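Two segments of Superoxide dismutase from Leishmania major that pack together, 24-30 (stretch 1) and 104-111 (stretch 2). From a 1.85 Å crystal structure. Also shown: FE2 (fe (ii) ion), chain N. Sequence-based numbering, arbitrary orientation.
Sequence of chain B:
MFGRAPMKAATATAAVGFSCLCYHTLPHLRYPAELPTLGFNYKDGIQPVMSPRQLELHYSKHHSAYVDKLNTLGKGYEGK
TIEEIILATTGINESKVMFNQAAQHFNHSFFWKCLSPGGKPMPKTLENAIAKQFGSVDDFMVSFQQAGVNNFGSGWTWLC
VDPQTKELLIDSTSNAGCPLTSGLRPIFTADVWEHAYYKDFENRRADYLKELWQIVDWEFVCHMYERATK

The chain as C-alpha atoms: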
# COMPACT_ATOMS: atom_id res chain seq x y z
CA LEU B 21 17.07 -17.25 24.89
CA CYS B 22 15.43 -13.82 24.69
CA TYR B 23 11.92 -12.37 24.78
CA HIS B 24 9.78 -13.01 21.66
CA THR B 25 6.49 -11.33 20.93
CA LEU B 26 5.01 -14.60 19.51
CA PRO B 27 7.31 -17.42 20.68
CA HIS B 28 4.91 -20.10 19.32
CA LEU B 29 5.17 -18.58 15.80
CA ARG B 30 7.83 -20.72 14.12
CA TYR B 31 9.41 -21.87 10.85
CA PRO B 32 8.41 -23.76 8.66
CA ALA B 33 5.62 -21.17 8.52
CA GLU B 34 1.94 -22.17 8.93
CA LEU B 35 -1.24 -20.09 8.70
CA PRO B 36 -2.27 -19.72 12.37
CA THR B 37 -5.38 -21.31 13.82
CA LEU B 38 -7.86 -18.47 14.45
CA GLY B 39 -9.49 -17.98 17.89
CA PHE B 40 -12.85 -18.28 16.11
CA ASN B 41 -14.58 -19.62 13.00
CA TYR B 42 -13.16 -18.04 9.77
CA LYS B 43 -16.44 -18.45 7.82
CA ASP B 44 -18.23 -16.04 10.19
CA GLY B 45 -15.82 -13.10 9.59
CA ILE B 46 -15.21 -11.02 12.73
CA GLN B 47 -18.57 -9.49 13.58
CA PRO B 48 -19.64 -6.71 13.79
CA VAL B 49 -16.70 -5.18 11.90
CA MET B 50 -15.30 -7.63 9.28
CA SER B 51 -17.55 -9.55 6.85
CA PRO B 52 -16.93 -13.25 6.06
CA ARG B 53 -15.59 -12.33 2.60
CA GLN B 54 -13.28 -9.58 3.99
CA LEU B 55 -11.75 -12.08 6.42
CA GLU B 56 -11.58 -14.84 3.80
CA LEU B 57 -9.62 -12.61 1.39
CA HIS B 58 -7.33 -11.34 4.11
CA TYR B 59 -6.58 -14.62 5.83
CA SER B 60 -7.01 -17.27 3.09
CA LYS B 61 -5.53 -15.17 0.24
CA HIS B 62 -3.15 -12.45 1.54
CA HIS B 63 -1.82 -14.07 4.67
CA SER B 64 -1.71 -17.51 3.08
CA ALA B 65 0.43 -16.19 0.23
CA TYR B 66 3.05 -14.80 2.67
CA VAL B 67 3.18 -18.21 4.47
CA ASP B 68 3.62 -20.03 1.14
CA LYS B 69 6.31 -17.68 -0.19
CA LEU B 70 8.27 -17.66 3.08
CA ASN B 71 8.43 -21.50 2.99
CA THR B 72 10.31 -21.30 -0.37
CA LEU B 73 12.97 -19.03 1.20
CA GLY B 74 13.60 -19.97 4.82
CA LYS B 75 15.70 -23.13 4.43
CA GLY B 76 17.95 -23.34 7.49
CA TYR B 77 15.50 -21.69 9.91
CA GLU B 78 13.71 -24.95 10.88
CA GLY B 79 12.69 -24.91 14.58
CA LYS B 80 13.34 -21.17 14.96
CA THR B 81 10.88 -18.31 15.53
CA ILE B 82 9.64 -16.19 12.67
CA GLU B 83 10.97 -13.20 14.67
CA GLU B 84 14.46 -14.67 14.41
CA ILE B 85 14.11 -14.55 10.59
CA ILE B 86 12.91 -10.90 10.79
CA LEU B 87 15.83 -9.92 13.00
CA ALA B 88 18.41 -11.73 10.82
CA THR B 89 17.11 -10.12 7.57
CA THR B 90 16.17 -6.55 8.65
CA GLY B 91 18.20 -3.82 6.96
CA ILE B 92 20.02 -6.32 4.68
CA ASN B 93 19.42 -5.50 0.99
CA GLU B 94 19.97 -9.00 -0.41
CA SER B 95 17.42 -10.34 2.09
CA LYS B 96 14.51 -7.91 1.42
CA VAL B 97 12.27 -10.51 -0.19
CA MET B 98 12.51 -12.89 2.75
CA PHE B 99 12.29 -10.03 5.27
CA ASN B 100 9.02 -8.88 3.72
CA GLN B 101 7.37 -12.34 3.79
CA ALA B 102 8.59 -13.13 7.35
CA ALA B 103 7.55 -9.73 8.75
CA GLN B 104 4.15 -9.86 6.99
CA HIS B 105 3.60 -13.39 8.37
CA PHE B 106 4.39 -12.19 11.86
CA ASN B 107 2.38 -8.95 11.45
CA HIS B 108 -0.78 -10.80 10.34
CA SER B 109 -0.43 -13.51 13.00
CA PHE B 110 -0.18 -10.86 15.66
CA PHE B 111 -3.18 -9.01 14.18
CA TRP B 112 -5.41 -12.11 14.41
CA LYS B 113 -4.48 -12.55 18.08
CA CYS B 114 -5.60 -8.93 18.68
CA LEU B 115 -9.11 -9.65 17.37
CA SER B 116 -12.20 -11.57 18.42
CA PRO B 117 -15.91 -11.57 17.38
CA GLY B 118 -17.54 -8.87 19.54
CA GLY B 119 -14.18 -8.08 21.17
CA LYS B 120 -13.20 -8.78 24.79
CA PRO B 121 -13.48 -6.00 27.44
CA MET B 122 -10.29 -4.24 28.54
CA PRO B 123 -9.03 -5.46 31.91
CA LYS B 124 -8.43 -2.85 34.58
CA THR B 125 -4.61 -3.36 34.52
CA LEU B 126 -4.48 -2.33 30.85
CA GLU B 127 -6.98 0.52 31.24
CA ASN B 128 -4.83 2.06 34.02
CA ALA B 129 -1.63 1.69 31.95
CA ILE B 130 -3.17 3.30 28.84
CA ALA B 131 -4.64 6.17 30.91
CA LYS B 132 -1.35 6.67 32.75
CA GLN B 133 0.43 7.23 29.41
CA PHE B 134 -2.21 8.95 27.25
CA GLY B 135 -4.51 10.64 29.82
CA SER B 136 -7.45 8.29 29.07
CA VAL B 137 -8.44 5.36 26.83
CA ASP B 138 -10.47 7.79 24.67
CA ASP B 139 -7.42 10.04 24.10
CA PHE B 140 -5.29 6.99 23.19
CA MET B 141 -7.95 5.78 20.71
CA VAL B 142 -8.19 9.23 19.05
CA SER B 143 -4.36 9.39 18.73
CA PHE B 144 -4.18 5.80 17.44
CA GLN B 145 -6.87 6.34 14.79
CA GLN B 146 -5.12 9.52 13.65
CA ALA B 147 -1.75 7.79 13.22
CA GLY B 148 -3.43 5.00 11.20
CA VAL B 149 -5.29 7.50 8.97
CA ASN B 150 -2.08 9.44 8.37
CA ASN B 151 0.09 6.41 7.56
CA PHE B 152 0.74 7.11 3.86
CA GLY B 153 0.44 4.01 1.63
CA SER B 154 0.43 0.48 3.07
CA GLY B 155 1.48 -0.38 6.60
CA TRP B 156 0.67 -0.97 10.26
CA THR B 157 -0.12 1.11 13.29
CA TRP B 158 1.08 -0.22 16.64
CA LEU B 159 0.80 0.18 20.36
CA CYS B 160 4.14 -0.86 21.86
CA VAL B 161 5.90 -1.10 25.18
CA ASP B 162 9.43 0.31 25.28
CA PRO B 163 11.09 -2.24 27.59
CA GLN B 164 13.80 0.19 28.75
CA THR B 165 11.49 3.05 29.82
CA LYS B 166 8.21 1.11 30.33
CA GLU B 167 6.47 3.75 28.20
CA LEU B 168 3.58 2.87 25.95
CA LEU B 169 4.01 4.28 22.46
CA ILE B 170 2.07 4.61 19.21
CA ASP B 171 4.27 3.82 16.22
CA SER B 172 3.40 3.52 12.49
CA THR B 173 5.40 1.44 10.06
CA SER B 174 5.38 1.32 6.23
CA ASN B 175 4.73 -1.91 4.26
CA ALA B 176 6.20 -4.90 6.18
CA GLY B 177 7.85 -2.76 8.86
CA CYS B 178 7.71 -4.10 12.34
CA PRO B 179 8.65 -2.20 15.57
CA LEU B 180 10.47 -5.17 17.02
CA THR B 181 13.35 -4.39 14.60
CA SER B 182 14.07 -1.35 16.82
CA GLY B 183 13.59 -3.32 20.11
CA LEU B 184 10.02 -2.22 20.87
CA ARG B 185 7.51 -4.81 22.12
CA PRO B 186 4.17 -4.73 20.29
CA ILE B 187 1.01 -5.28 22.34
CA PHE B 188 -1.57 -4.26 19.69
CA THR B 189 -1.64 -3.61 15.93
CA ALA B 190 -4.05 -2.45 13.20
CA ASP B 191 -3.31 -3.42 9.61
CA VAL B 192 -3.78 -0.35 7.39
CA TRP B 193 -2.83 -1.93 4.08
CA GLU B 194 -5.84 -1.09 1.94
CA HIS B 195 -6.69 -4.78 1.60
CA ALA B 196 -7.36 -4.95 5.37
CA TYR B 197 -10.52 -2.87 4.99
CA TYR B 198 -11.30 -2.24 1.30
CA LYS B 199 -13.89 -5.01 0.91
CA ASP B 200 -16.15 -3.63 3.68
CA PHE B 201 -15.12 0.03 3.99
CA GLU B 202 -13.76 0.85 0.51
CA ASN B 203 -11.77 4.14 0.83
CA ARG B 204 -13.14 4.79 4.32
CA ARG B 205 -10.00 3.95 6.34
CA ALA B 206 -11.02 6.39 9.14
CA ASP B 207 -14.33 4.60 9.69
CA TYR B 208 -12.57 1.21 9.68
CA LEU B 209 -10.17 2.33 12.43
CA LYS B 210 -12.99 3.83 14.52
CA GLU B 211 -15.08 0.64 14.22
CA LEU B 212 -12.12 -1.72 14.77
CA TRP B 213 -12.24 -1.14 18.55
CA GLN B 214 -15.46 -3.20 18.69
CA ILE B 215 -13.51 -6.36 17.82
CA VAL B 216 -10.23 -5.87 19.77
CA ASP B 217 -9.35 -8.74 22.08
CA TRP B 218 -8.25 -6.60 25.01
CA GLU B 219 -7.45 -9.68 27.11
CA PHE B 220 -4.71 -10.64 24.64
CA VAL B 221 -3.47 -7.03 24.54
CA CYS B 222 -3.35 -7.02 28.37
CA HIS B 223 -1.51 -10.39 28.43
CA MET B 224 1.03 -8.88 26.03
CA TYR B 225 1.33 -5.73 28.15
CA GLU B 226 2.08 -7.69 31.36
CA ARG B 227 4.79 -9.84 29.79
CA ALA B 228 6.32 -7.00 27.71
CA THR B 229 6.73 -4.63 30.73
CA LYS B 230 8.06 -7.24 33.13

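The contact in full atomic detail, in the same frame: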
# COMPACT_ATOMS: atom_id res chain seq x y z
N HIS B 24 10.39 -13.12 22.99
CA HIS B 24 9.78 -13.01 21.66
C HIS B 24 8.37 -12.57 21.83
O HIS B 24 7.72 -12.93 22.83
CB HIS B 24 9.82 -14.34 20.91
CG HIS B 24 11.22 -14.85 20.63
ND1 HIS B 24 11.87 -15.64 21.48
CD2 HIS B 24 12.08 -14.63 19.55
CE1 HIS B 24 13.10 -15.93 20.98
NE2 HIS B 24 13.21 -15.32 19.80
N THR B 25 7.87 -11.79 20.87
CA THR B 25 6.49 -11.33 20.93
C THR B 25 5.51 -12.51 20.73
O THR B 25 4.49 -12.61 21.45
CB THR B 25 6.24 -10.21 19.90
OG1 THR B 25 6.98 -9.05 20.30
CG2 THR B 25 4.78 -9.83 19.85
N LEU B 26 5.80 -13.36 19.74
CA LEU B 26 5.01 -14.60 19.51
C LEU B 26 5.93 -15.82 19.50
O LEU B 26 6.26 -16.33 18.42
CB LEU B 26 4.26 -14.53 18.16
CG LEU B 26 3.21 -13.42 18.01
CD1 LEU B 26 2.62 -13.44 16.59
CD2 LEU B 26 2.14 -13.56 19.09
N PRO B 27 6.33 -16.32 20.69
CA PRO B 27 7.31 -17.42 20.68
C PRO B 27 6.80 -18.71 20.04
O PRO B 27 7.62 -19.51 19.59
CB PRO B 27 7.60 -17.67 22.17
CG PRO B 27 6.54 -16.96 22.92
CD PRO B 27 6.00 -15.86 22.05
N HIS B 28 5.48 -18.91 19.98
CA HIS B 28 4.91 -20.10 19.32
C HIS B 28 4.92 -19.98 17.80
O HIS B 28 4.73 -20.98 17.10
CB HIS B 28 3.49 -20.28 19.78
CG HIS B 28 2.64 -19.10 19.43
ND1 HIS B 28 2.58 -17.99 20.22
CD2 HIS B 28 1.91 -18.81 18.27
CE1 HIS B 28 1.78 -17.07 19.62
NE2 HIS B 28 1.38 -17.58 18.42
N LEU B 29 5.14 -18.77 17.26
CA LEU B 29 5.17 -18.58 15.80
C LEU B 29 6.51 -18.96 15.18
O LEU B 29 7.49 -18.23 15.29
CB LEU B 29 4.74 -17.16 15.37
CG LEU B 29 4.31 -17.04 13.89
CD1 LEU B 29 2.94 -17.66 13.69
CD2 LEU B 29 4.28 -15.58 13.44
N ARG B 30 6.55 -20.11 14.51
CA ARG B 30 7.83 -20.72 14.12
C ARG B 30 7.93 -21.07 12.65
O ARG B 30 6.94 -21.02 11.94
CB ARG B 30 8.15 -21.94 15.00
CG ARG B 30 8.12 -21.59 16.48
CD ARG B 30 9.07 -22.39 17.34
NE ARG B 30 9.30 -21.65 18.58
CZ ARG B 30 10.48 -21.41 19.12
NH1 ARG B 30 11.60 -21.88 18.56
NH2 ARG B 30 10.55 -20.71 20.25
N GLN B 104 5.60 -9.81 7.23
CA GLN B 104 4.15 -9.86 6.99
C GLN B 104 3.47 -11.06 7.65
O GLN B 104 2.33 -10.96 8.13
CB GLN B 104 3.81 -9.81 5.48
CG GLN B 104 4.02 -8.42 4.87
CD GLN B 104 3.01 -7.38 5.40
OE1 GLN B 104 3.16 -6.85 6.51
NE2 GLN B 104 1.99 -7.08 4.60
N HIS B 105 4.15 -12.22 7.68
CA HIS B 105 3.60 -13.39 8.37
C HIS B 105 3.42 -13.09 9.84
O HIS B 105 2.34 -13.31 10.41
CB HIS B 105 4.45 -14.66 8.12
CG HIS B 105 4.00 -15.87 8.91
ND1 HIS B 105 2.69 -16.16 9.13
CD2 HIS B 105 4.74 -16.90 9.52
CE1 HIS B 105 2.59 -17.31 9.83
NE2 HIS B 105 3.84 -17.75 10.09
N PHE B 106 4.45 -12.56 10.45
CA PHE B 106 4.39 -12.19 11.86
C PHE B 106 3.30 -11.12 12.07
O PHE B 106 2.47 -11.25 12.99
CB PHE B 106 5.76 -11.67 12.35
CG PHE B 106 5.68 -11.01 13.71
CD1 PHE B 106 5.86 -11.78 14.86
CD2 PHE B 106 5.40 -9.65 13.85
CE1 PHE B 106 5.74 -11.20 16.14
CE2 PHE B 106 5.28 -9.06 15.11
CZ PHE B 106 5.46 -9.84 16.26
N ASN B 107 3.30 -10.08 11.23
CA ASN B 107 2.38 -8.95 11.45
C ASN B 107 0.94 -9.42 11.42
O ASN B 107 0.15 -9.04 12.29
CB ASN B 107 2.58 -7.83 10.42
CG ASN B 107 3.93 -7.17 10.54
OD1 ASN B 107 4.59 -7.23 11.60
ND2 ASN B 107 4.35 -6.52 9.47
N HIS B 108 0.61 -10.28 10.44
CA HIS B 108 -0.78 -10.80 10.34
C HIS B 108 -1.13 -11.72 11.48
O HIS B 108 -2.24 -11.65 12.02
CB HIS B 108 -1.05 -11.50 8.99
CG HIS B 108 -1.19 -10.53 7.82
ND1 HIS B 108 -0.11 -10.04 7.15
CD2 HIS B 108 -2.30 -9.90 7.29
CE1 HIS B 108 -0.52 -9.17 6.22
NE2 HIS B 108 -1.86 -9.06 6.30
N SER B 109 -0.20 -12.60 11.87
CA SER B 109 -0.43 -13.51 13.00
C SER B 109 -0.75 -12.75 14.26
O SER B 109 -1.63 -13.13 15.03
CB SER B 109 0.78 -14.45 13.20
OG SER B 109 0.93 -15.26 12.04
N PHE B 110 -0.02 -11.67 14.47
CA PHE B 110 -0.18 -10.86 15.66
C PHE B 110 -1.53 -10.17 15.61
O PHE B 110 -2.28 -10.17 16.60
CB PHE B 110 0.97 -9.83 15.79
CG PHE B 110 0.93 -9.10 17.10
CD1 PHE B 110 1.33 -9.73 18.28
CD2 PHE B 110 0.50 -7.78 17.16
CE1 PHE B 110 1.30 -9.06 19.50
CE2 PHE B 110 0.46 -7.11 18.39
CZ PHE B 110 0.86 -7.74 19.55
N PHE B 111 -1.87 -9.62 14.44
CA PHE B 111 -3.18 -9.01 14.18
C PHE B 111 -4.35 -9.94 14.53
O PHE B 111 -5.31 -9.49 15.18
CB PHE B 111 -3.26 -8.59 12.71
CG PHE B 111 -4.40 -7.69 12.36
CD1 PHE B 111 -4.73 -6.58 13.16
CD2 PHE B 111 -5.12 -7.90 11.19
CE1 PHE B 111 -5.77 -5.73 12.80
CE2 PHE B 111 -6.17 -7.04 10.82
CZ PHE B 111 -6.49 -5.95 11.62
FE FE2 N . -2.93 -7.41 5.71
O HOH W 1 4.45 -20.11 11.56
O HOH W 2 -1.00 -6.27 5.42

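How does a stretch without regular secondary structure lie against a helix? Residues 24-30 form no helix or strand, whereas 104-111 is a helical segment that begins earlier and continues later in the chain. Its backbone runs in regular i to i+4 hydrogen bonds, such as F110 N to F106 O at 2.9 Å, so its amide groups are largely spent within the helix. No direct hydrogen bond joins the two stretches, and the contact, burying 352 Å² in total, rests mainly on side-chain packing. L26 lies nearest F110 and L29 nearest F106, each pair with CA atoms 7.5 Å apart, so the loop advances as the helix numbering falls.

What do T25 and L26 find on the helix? H24 makes no contact, but T25 points toward the helix and puts its methyl against two aromatic rings: T25 CG2 is 3.7 Å from F106 CZ, at the edge of that ring, and 3.6 Å from F110 CE1. Both phenylalanines adopt the t rotamer, and one methyl group touches both. L26, in its mt rotamer, continues the apolar surface. Its branch point approaches one ring, with L26 CG 3.9 Å from F106 CE1, while L26 CD2 meets the edge of the other, 4.0 Å from F110 CD1. L26 CD1 reaches down to the helix itself, lying 3.8 Å from F110 N and 4.0 Å from S109 CB. These are van der Waals contacts, and they contribute to the burial of both residues.

How does the chain come back to the helix after L26? A type I beta turn from L26 to L29, closed by a hydrogen bond from L29 N to L26 O at 2.9 Å, carries P27 and H28 past without contact and leaves both leucines pointing toward the helix. The arginine after the turn helps tie down its outer side: R30 NE donates to P27 O at 2.9 Å, and R30 NH2 adds a weak bond to the same oxygen at 3.2 Å.

Why does L29 matter so much? It has the largest covered area of any residue here, 77 Å², and both its methyls touch H105 and S109. L29 CD2 sits over a face of the H105 ring, 4.2 Å from the centroid and 17° off the normal, a CH-pi contact; the same L29 CD2 is 3.7 Å from F106 CA. L29 CD1 lies 3.5 Å from S109 OG, a polar atom that donates its own hydrogen bond to H105 O at 2.9 Å, and so can accept an apolar neighbour.

Does anything polar link the stretches? R30 points its CB away from the helix, yet its carbonyl is bridged to the helix by a water, which donates to R30 O at 2.7 Å and is hydrogen-bonded to H105 NE2 at 2.8 Å. Farther along the helix, H108 NE2 binds the iron (FE) at 2.0 Å, while H108 ND1 donates to Q104 O at 2.8 Å.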